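Cyanoglobin (Synechocystis sp., PDB 1S69) binds one heme per subunit and, as a hexacoordinate truncated hemoglobin, forms a very stable complex with oxygen. Local coordinates at residues Arg24-Asp29 / His33-Val38; Thr52-Gly57 / Ala109-Ala114. One frame throughout, in Å; residues are numbered along the deposited sequence.

How the contacts relate
Contacts 1 and 2 lie on opposite sides of the chain's centre, about 22 Å apart between their own centres, and share no residues. Both are partly buried. Contact 1 is local: the end of helix 10-26 meets the turn that follows it, with a buried half on the distal heme pocket and a polar half at the surface. Contact 2 is long-range and lies nearer the chain's centre, joining the end of helix 40-54 to helix 102-113. Both use apolar side chains at helix ends. Contact 1 adds a water bridge on its exposed flank and touches the heme directly; contact 2 is aliphatic and aromatic carbon and does not itself touch the heme, although Ala112 next to Val111 does.

Contact 1: Arg24-Asp29 / His33-Val38; sequences RVLQDD and HFFADV. With HEM (protoporphyrin IX containing Fe), chain D.
Val25 and Phe35 pack together where the end of helix 10-26 meets the 3-10 segment 33-35, at the corner leading into helix 40-54 of this two-on-two globin fold. The tight part is apolar. Val25 CG1, anti to the backbone N (chi1 164°), reaches the Phe35 ring 3.5 Å from CE1, the two side chains crossing at about a right angle. Leu26 CD1 comes to 3.7 Å from Phe35 CB, and Met40 of helix 40-54 touches both Leu26 and Phe35. The porphyrin lies beyond: its methyl CMD sits over one ring face, offset toward the rim, and Phe35 CZ approaches heme CHD to 3.5 Å. Phe35 also touches the bound cyanide, and by its place between helices 10-26 and 40-54 probably corresponds to the phenylalanine of the globin CD corner.

The other half is loose and faces solvent. Asp29 and His33 are exposed; the Asp29 CB points away from segment 33-38, and its OD1 is in a salt bridge with Lys32. The backbone carbonyl faces His33: Asp29 O stays 3.9 Å from His33 ND1, near the imidazole plane, and a water bridges them, donating to Asp29 O over 2.7 Å and bonding to His33 ND1 over 2.8 Å.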
loop_
_atom_site.group_PDB
_atom_site.type_symbol
_atom_site.label_atom_id
_atom_site.label_comp_id
_atom_site.label_asym_id
_atom_site.label_seq_id
_atom_site.Cartn_x
_atom_site.Cartn_y
_atom_site.Cartn_z
ATOM N N ARG A 24 7.928 -4.394 7.320
ATOM C CA ARG A 24 8.883 -4.576 6.247
ATOM C C ARG A 24 9.384 -3.194 5.738
ATOM O O ARG A 24 10.617 -3.002 5.572
ATOM C CB ARG A 24 8.260 -5.365 5.110
ATOM C CG ARG A 24 9.218 -5.658 3.892
ATOM C CD ARG A 24 8.582 -6.587 2.882
ATOM N NE ARG A 24 8.135 -7.864 3.475
ATOM C CZ ARG A 24 8.850 -9.010 3.500
ATOM N NH1 ARG A 24 10.068 -9.065 2.978
ATOM N NH2 ARG A 24 8.342 -10.106 4.063
ATOM N N VAL A 25 8.448 -2.269 5.471
ATOM C CA VAL A 25 8.767 -0.902 5.030
ATOM C C VAL A 25 9.749 -0.184 5.985
ATOM O O VAL A 25 10.679 0.478 5.540
ATOM C CB VAL A 25 7.471 -0.066 4.874
ATOM C CG1 VAL A 25 7.793 1.481 4.805
ATOM C CG2 VAL A 25 6.678 -0.564 3.644
ATOM N N LEU A 26 9.526 -0.298 7.300
ATOM C CA LEU A 26 10.384 0.434 8.255
ATOM C C LEU A 26 11.806 -0.151 8.381
ATOM O O LEU A 26 12.721 0.489 8.899
ATOM C CB LEU A 26 9.707 0.579 9.617
ATOM C CG LEU A 26 8.904 1.839 10.011
ATOM C CD1 LEU A 26 8.312 2.776 8.954
ATOM C CD2 LEU A 26 7.845 1.452 11.046
ATOM N N GLN A 27 11.990 -1.334 7.835
ATOM C CA GLN A 27 13.314 -1.935 7.691
ATOM C C GLN A 27 13.902 -1.790 6.309
ATOM O O GLN A 27 14.986 -2.296 6.057
ATOM C CB GLN A 27 13.328 -3.409 8.132
ATOM C CG GLN A 27 12.875 -3.611 9.618
ATOM C CD GLN A 27 13.529 -2.647 10.657
ATOM O OE1 GLN A 27 14.724 -2.452 10.644
ATOM N NE2 GLN A 27 12.715 -2.080 11.561
ATOM N N ASP A 28 13.172 -1.171 5.393
ATOM C CA ASP A 28 13.609 -1.018 4.013
ATOM C C ASP A 28 14.345 0.337 3.912
ATOM O O ASP A 28 13.735 1.400 3.903
ATOM C CB ASP A 28 12.357 -1.061 3.103
ATOM C CG ASP A 28 12.689 -1.085 1.655
ATOM O OD1 ASP A 28 13.821 -0.656 1.314
ATOM O OD2 ASP A 28 11.859 -1.395 0.770
ATOM N N ASP A 29 15.671 0.276 3.860
ATOM C CA ASP A 29 16.511 1.481 3.744
ATOM C C ASP A 29 16.209 2.386 2.539
ATOM O O ASP A 29 16.540 3.577 2.555
ATOM C CB ASP A 29 17.942 1.043 3.671
ATOM C CG ASP A 29 18.492 0.711 5.031
ATOM O OD1 ASP A 29 17.775 0.783 6.105
ATOM O OD2 ASP A 29 19.673 0.359 5.103
ATOM N N HIS A 33 12.667 6.191 5.786
ATOM C CA HIS A 33 12.805 7.580 6.213
ATOM C C HIS A 33 11.600 8.430 5.795
ATOM O O HIS A 33 11.346 9.476 6.441
ATOM C CB HIS A 33 14.138 8.195 5.697
ATOM C CG HIS A 33 14.306 8.064 4.210
ATOM N ND1 HIS A 33 14.643 6.872 3.599
ATOM C CD2 HIS A 33 14.114 8.958 3.211
ATOM C CE1 HIS A 33 14.656 7.035 2.290
ATOM N NE2 HIS A 33 14.332 8.291 2.025
ATOM N N PHE A 34 10.845 8.017 4.764
ATOM C CA PHE A 34 9.594 8.731 4.404
ATOM C C PHE A 34 8.583 8.728 5.571
ATOM O O PHE A 34 7.701 9.584 5.664
ATOM C CB PHE A 34 8.964 8.185 3.096
ATOM C CG PHE A 34 9.748 8.593 1.865
ATOM C CD1 PHE A 34 9.742 9.938 1.426
ATOM C CD2 PHE A 34 10.566 7.701 1.228
ATOM C CE1 PHE A 34 10.517 10.328 0.284
ATOM C CE2 PHE A 34 11.313 8.091 0.104
ATOM C CZ PHE A 34 11.296 9.391 -0.343
ATOM N N PHE A 35 8.728 7.744 6.459
ATOM C CA PHE A 35 7.791 7.571 7.599
ATOM C C PHE A 35 8.314 8.085 8.899
ATOM O O PHE A 35 7.669 7.886 9.903
ATOM C CB PHE A 35 7.390 6.088 7.727
ATOM C CG PHE A 35 6.621 5.597 6.516
ATOM C CD1 PHE A 35 7.338 5.130 5.385
ATOM C CD2 PHE A 35 5.200 5.697 6.455
ATOM C CE1 PHE A 35 6.664 4.729 4.209
ATOM C CE2 PHE A 35 4.492 5.282 5.259
ATOM C CZ PHE A 35 5.218 4.786 4.171
ATOM N N ALA A 36 9.473 8.762 8.875
ATOM C CA ALA A 36 10.140 9.283 10.076
ATOM C C ALA A 36 9.202 10.090 10.939
ATOM O O ALA A 36 9.170 9.902 12.142
ATOM C CB ALA A 36 11.381 10.098 9.691
ATOM N N ASP A 37 8.374 10.942 10.329
ATOM C CA ASP A 37 7.522 11.782 11.100
ATOM C C ASP A 37 6.064 11.365 10.991
ATOM O O ASP A 37 5.201 12.138 11.341
ATOM C CB ASP A 37 7.787 13.259 10.730
ATOM C CG ASP A 37 9.298 13.679 11.130
ATOM O OD1 ASP A 37 9.537 13.731 12.381
ATOM O OD2 ASP A 37 10.316 13.851 10.325
ATOM N N VAL A 38 5.806 10.118 10.604
ATOM C CA VAL A 38 4.427 9.645 10.377
ATOM C C VAL A 38 3.875 8.857 11.615
ATOM O O VAL A 38 4.551 8.003 12.184
ATOM C CB VAL A 38 4.297 8.831 9.027
ATOM C CG1 VAL A 38 2.877 8.194 8.867
ATOM C CG2 VAL A 38 4.631 9.730 7.785
HETATM C CHA HEM D . 0.079 8.090 3.160
HETATM C CHB HEM D . -1.639 4.573 0.232
HETATM C CHC HEM D . 2.534 4.653 -2.239
HETATM C CHD HEM D . 4.516 6.956 1.572
HETATM C C1A HEM D . -0.765 7.167 2.526
HETATM C C2A HEM D . -2.149 6.916 2.877
HETATM C C3A HEM D . -2.608 5.935 2.107
HETATM C C4A HEM D . -1.555 5.520 1.229
HETATM C CMA HEM D . -4.037 5.323 2.176
HETATM C CAA HEM D . -2.879 7.678 4.010
HETATM C CBA HEM D . -3.763 8.696 3.267
HETATM C CGA HEM D . -4.790 9.461 4.093
HETATM O O1A HEM D . -4.299 10.382 4.733
HETATM O O2A HEM D . -6.059 9.203 4.093
HETATM C C1B HEM D . -0.655 4.346 -0.708
HETATM C C2B HEM D . -0.808 3.429 -1.785
HETATM C C3B HEM D . 0.342 3.456 -2.516
HETATM C C4B HEM D . 1.243 4.379 -1.846
HETATM C CMB HEM D . -2.119 2.608 -2.042
HETATM C CAB HEM D . 0.813 2.632 -3.784
HETATM C CBB HEM D . 0.654 1.282 -3.961
HETATM C C1C HEM D . 3.451 5.296 -1.397
HETATM C C2C HEM D . 4.870 5.379 -1.645
HETATM C C3C HEM D . 5.396 5.984 -0.555
HETATM C C4C HEM D . 4.350 6.296 0.383
HETATM C CMC HEM D . 5.535 4.835 -2.967
HETATM C CAC HEM D . 6.850 6.343 -0.191
HETATM C CBC HEM D . 7.785 5.412 -0.309
HETATM C C1D HEM D . 3.519 7.485 2.333
HETATM C C2D HEM D . 3.716 8.346 3.451
HETATM C C3D HEM D . 2.336 8.699 3.894
HETATM C C4D HEM D . 1.431 8.047 3.026
HETATM C CMD HEM D . 5.027 8.822 4.079
HETATM C CAD HEM D . 1.928 9.572 5.063
HETATM C CBD HEM D . 2.048 10.952 4.411
HETATM C CGD HEM D . 2.166 12.000 5.472
HETATM O O1D HEM D . 1.137 12.432 5.970
HETATM O O2D HEM D . 3.276 12.419 5.822
HETATM N NA HEM D . -0.443 6.268 1.546
HETATM N NB HEM D . 0.626 4.912 -0.742
HETATM N NC HEM D . 3.187 5.865 -0.169
HETATM N ND HEM D . 2.153 7.347 2.082
HETATM FE FE HEM D . 1.384 6.113 0.699
HETATM O O HOH W 1 16.690 5.240 4.683
#

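Contact 2: Thr52-Gly57 / Ala109-Ala114; sequences TYAFGG and AAVAGA
Phe55 presents the edge of its ring to Val111: methyl CG1 lies near the ring plane, 4.2 Å from CE1, and segment 109-114 places no atom over either face. Other contacts of this side chain come from helix 4-8, where Leu4, Tyr5 and Leu8 touch it.

The same Val111 methyl also meets Ala54, with CG1 3.9 Å from Ala54 CB, so a single branch is placed against both partners. With chi1 at 173°, CG1 stands anti to the backbone N and extends from helix 102-113 to the end of helix 40-54. The CB of Ala54 points toward that helix, while the Phe55 side chain leaves its backbone at an angle and reaches Val111 with CE1.

Helix 40-54 stops here in a Schellman motif. Gly57 N bonds to Thr52 O at 2.7 Å, Gly56 N bonds to Tyr53 O at 3.0 Å, and Gly56 is the C-prime residue with positive phi. The turn sets Phe55 just past the helix end, where its backbone is hydrogen-bonded to Tyr5. On the partner side, Ala112 touches the heme, and Ala114 is the N-cap of helix 115-121, which carries the heme-linked His117.

With carbon alone meeting between the side chains across a small interface, this junction of helix 40-54 with helix 102-113 probably rests on dispersion and the burial of apolar surface, and sets no strict orientation.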
loop_
_atom_site.group_PDB
_atom_site.type_symbol
_atom_site.label_atom_id
_atom_site.label_comp_id
_atom_site.label_asym_id
_atom_site.label_seq_id
_atom_site.Cartn_x
_atom_site.Cartn_y
_atom_site.Cartn_z
ATOM N N THR A 52 -8.827 -2.215 1.733
ATOM C CA THR A 52 -10.151 -2.815 1.765
ATOM C C THR A 52 -10.986 -2.304 0.579
ATOM O O THR A 52 -11.572 -3.101 -0.130
ATOM C CB THR A 52 -10.823 -2.543 3.105
ATOM O OG1 THR A 52 -10.112 -3.287 4.107
ATOM C CG2 THR A 52 -12.276 -3.089 3.133
ATOM N N TYR A 53 -11.015 -0.993 0.397
ATOM C CA TYR A 53 -11.604 -0.322 -0.764
ATOM C C TYR A 53 -10.950 -0.767 -2.116
ATOM O O TYR A 53 -11.635 -1.187 -3.065
ATOM C CB TYR A 53 -11.526 1.217 -0.554
ATOM C CG TYR A 53 -11.433 1.971 -1.818
ATOM C CD1 TYR A 53 -12.593 2.200 -2.595
ATOM C CD2 TYR A 53 -10.162 2.377 -2.310
ATOM C CE1 TYR A 53 -12.505 2.848 -3.821
ATOM C CE2 TYR A 53 -10.043 3.005 -3.529
ATOM C CZ TYR A 53 -11.204 3.244 -4.283
ATOM O OH TYR A 53 -11.039 3.904 -5.475
ATOM N N ALA A 54 -9.641 -0.700 -2.193
ATOM C CA ALA A 54 -8.935 -1.015 -3.426
ATOM C C ALA A 54 -9.142 -2.465 -3.864
ATOM O O ALA A 54 -9.068 -2.751 -5.052
ATOM C CB ALA A 54 -7.439 -0.681 -3.304
ATOM N N PHE A 55 -9.409 -3.361 -2.903
ATOM C CA PHE A 55 -9.542 -4.802 -3.203
ATOM C C PHE A 55 -11.063 -5.162 -3.330
ATOM O O PHE A 55 -11.408 -6.330 -3.363
ATOM C CB PHE A 55 -8.874 -5.636 -2.087
ATOM C CG PHE A 55 -7.340 -5.477 -1.997
ATOM C CD1 PHE A 55 -6.574 -4.908 -3.044
ATOM C CD2 PHE A 55 -6.665 -5.946 -0.850
ATOM C CE1 PHE A 55 -5.177 -4.769 -2.912
ATOM C CE2 PHE A 55 -5.283 -5.829 -0.736
ATOM C CZ PHE A 55 -4.558 -5.247 -1.750
ATOM N N GLY A 56 -11.926 -4.131 -3.354
ATOM C CA GLY A 56 -13.355 -4.248 -3.622
ATOM C C GLY A 56 -14.219 -4.556 -2.413
ATOM O O GLY A 56 -15.383 -4.903 -2.536
ATOM N N GLY A 57 -13.638 -4.416 -1.227
ATOM C CA GLY A 57 -14.339 -4.649 0.012
ATOM C C GLY A 57 -15.222 -3.503 0.462
ATOM O O GLY A 57 -16.000 -3.697 1.384
ATOM N N ALA A 109 -0.693 -7.004 -7.381
ATOM C CA ALA A 109 0.341 -6.291 -8.153
ATOM C C ALA A 109 -0.274 -5.350 -9.205
ATOM O O ALA A 109 0.226 -4.230 -9.412
ATOM C CB ALA A 109 1.330 -7.280 -8.818
ATOM N N ALA A 110 -1.345 -5.815 -9.855
ATOM C CA ALA A 110 -2.055 -5.022 -10.858
ATOM C C ALA A 110 -2.738 -3.766 -10.225
ATOM O O ALA A 110 -2.774 -2.696 -10.810
ATOM C CB ALA A 110 -3.084 -5.915 -11.583
ATOM N N VAL A 111 -3.231 -3.886 -9.007
ATOM C CA VAL A 111 -3.778 -2.727 -8.313
ATOM C C VAL A 111 -2.704 -1.667 -7.925
ATOM O O VAL A 111 -2.860 -0.434 -8.197
ATOM C CB VAL A 111 -4.603 -3.214 -7.035
ATOM C CG1 VAL A 111 -5.087 -2.062 -6.118
ATOM C CG2 VAL A 111 -5.756 -4.059 -7.486
ATOM N N ALA A 112 -1.676 -2.164 -7.234
ATOM C CA ALA A 112 -0.573 -1.388 -6.695
ATOM C C ALA A 112 0.199 -0.686 -7.819
ATOM O O ALA A 112 0.633 0.434 -7.636
ATOM C CB ALA A 112 0.364 -2.309 -5.794
ATOM N N GLY A 113 0.274 -1.318 -8.984
ATOM C CA GLY A 113 0.943 -0.789 -10.173
ATOM C C GLY A 113 0.141 -0.060 -11.229
ATOM O O GLY A 113 0.711 0.413 -12.204
ATOM N N ALA A 114 -1.172 0.066 -11.074
ATOM C CA ALA A 114 -1.953 0.803 -12.053
ATOM C C ALA A 114 -1.403 2.223 -12.200
ATOM O O ALA A 114 -1.039 2.857 -11.207
ATOM C CB ALA A 114 -3.422 0.841 -11.596
#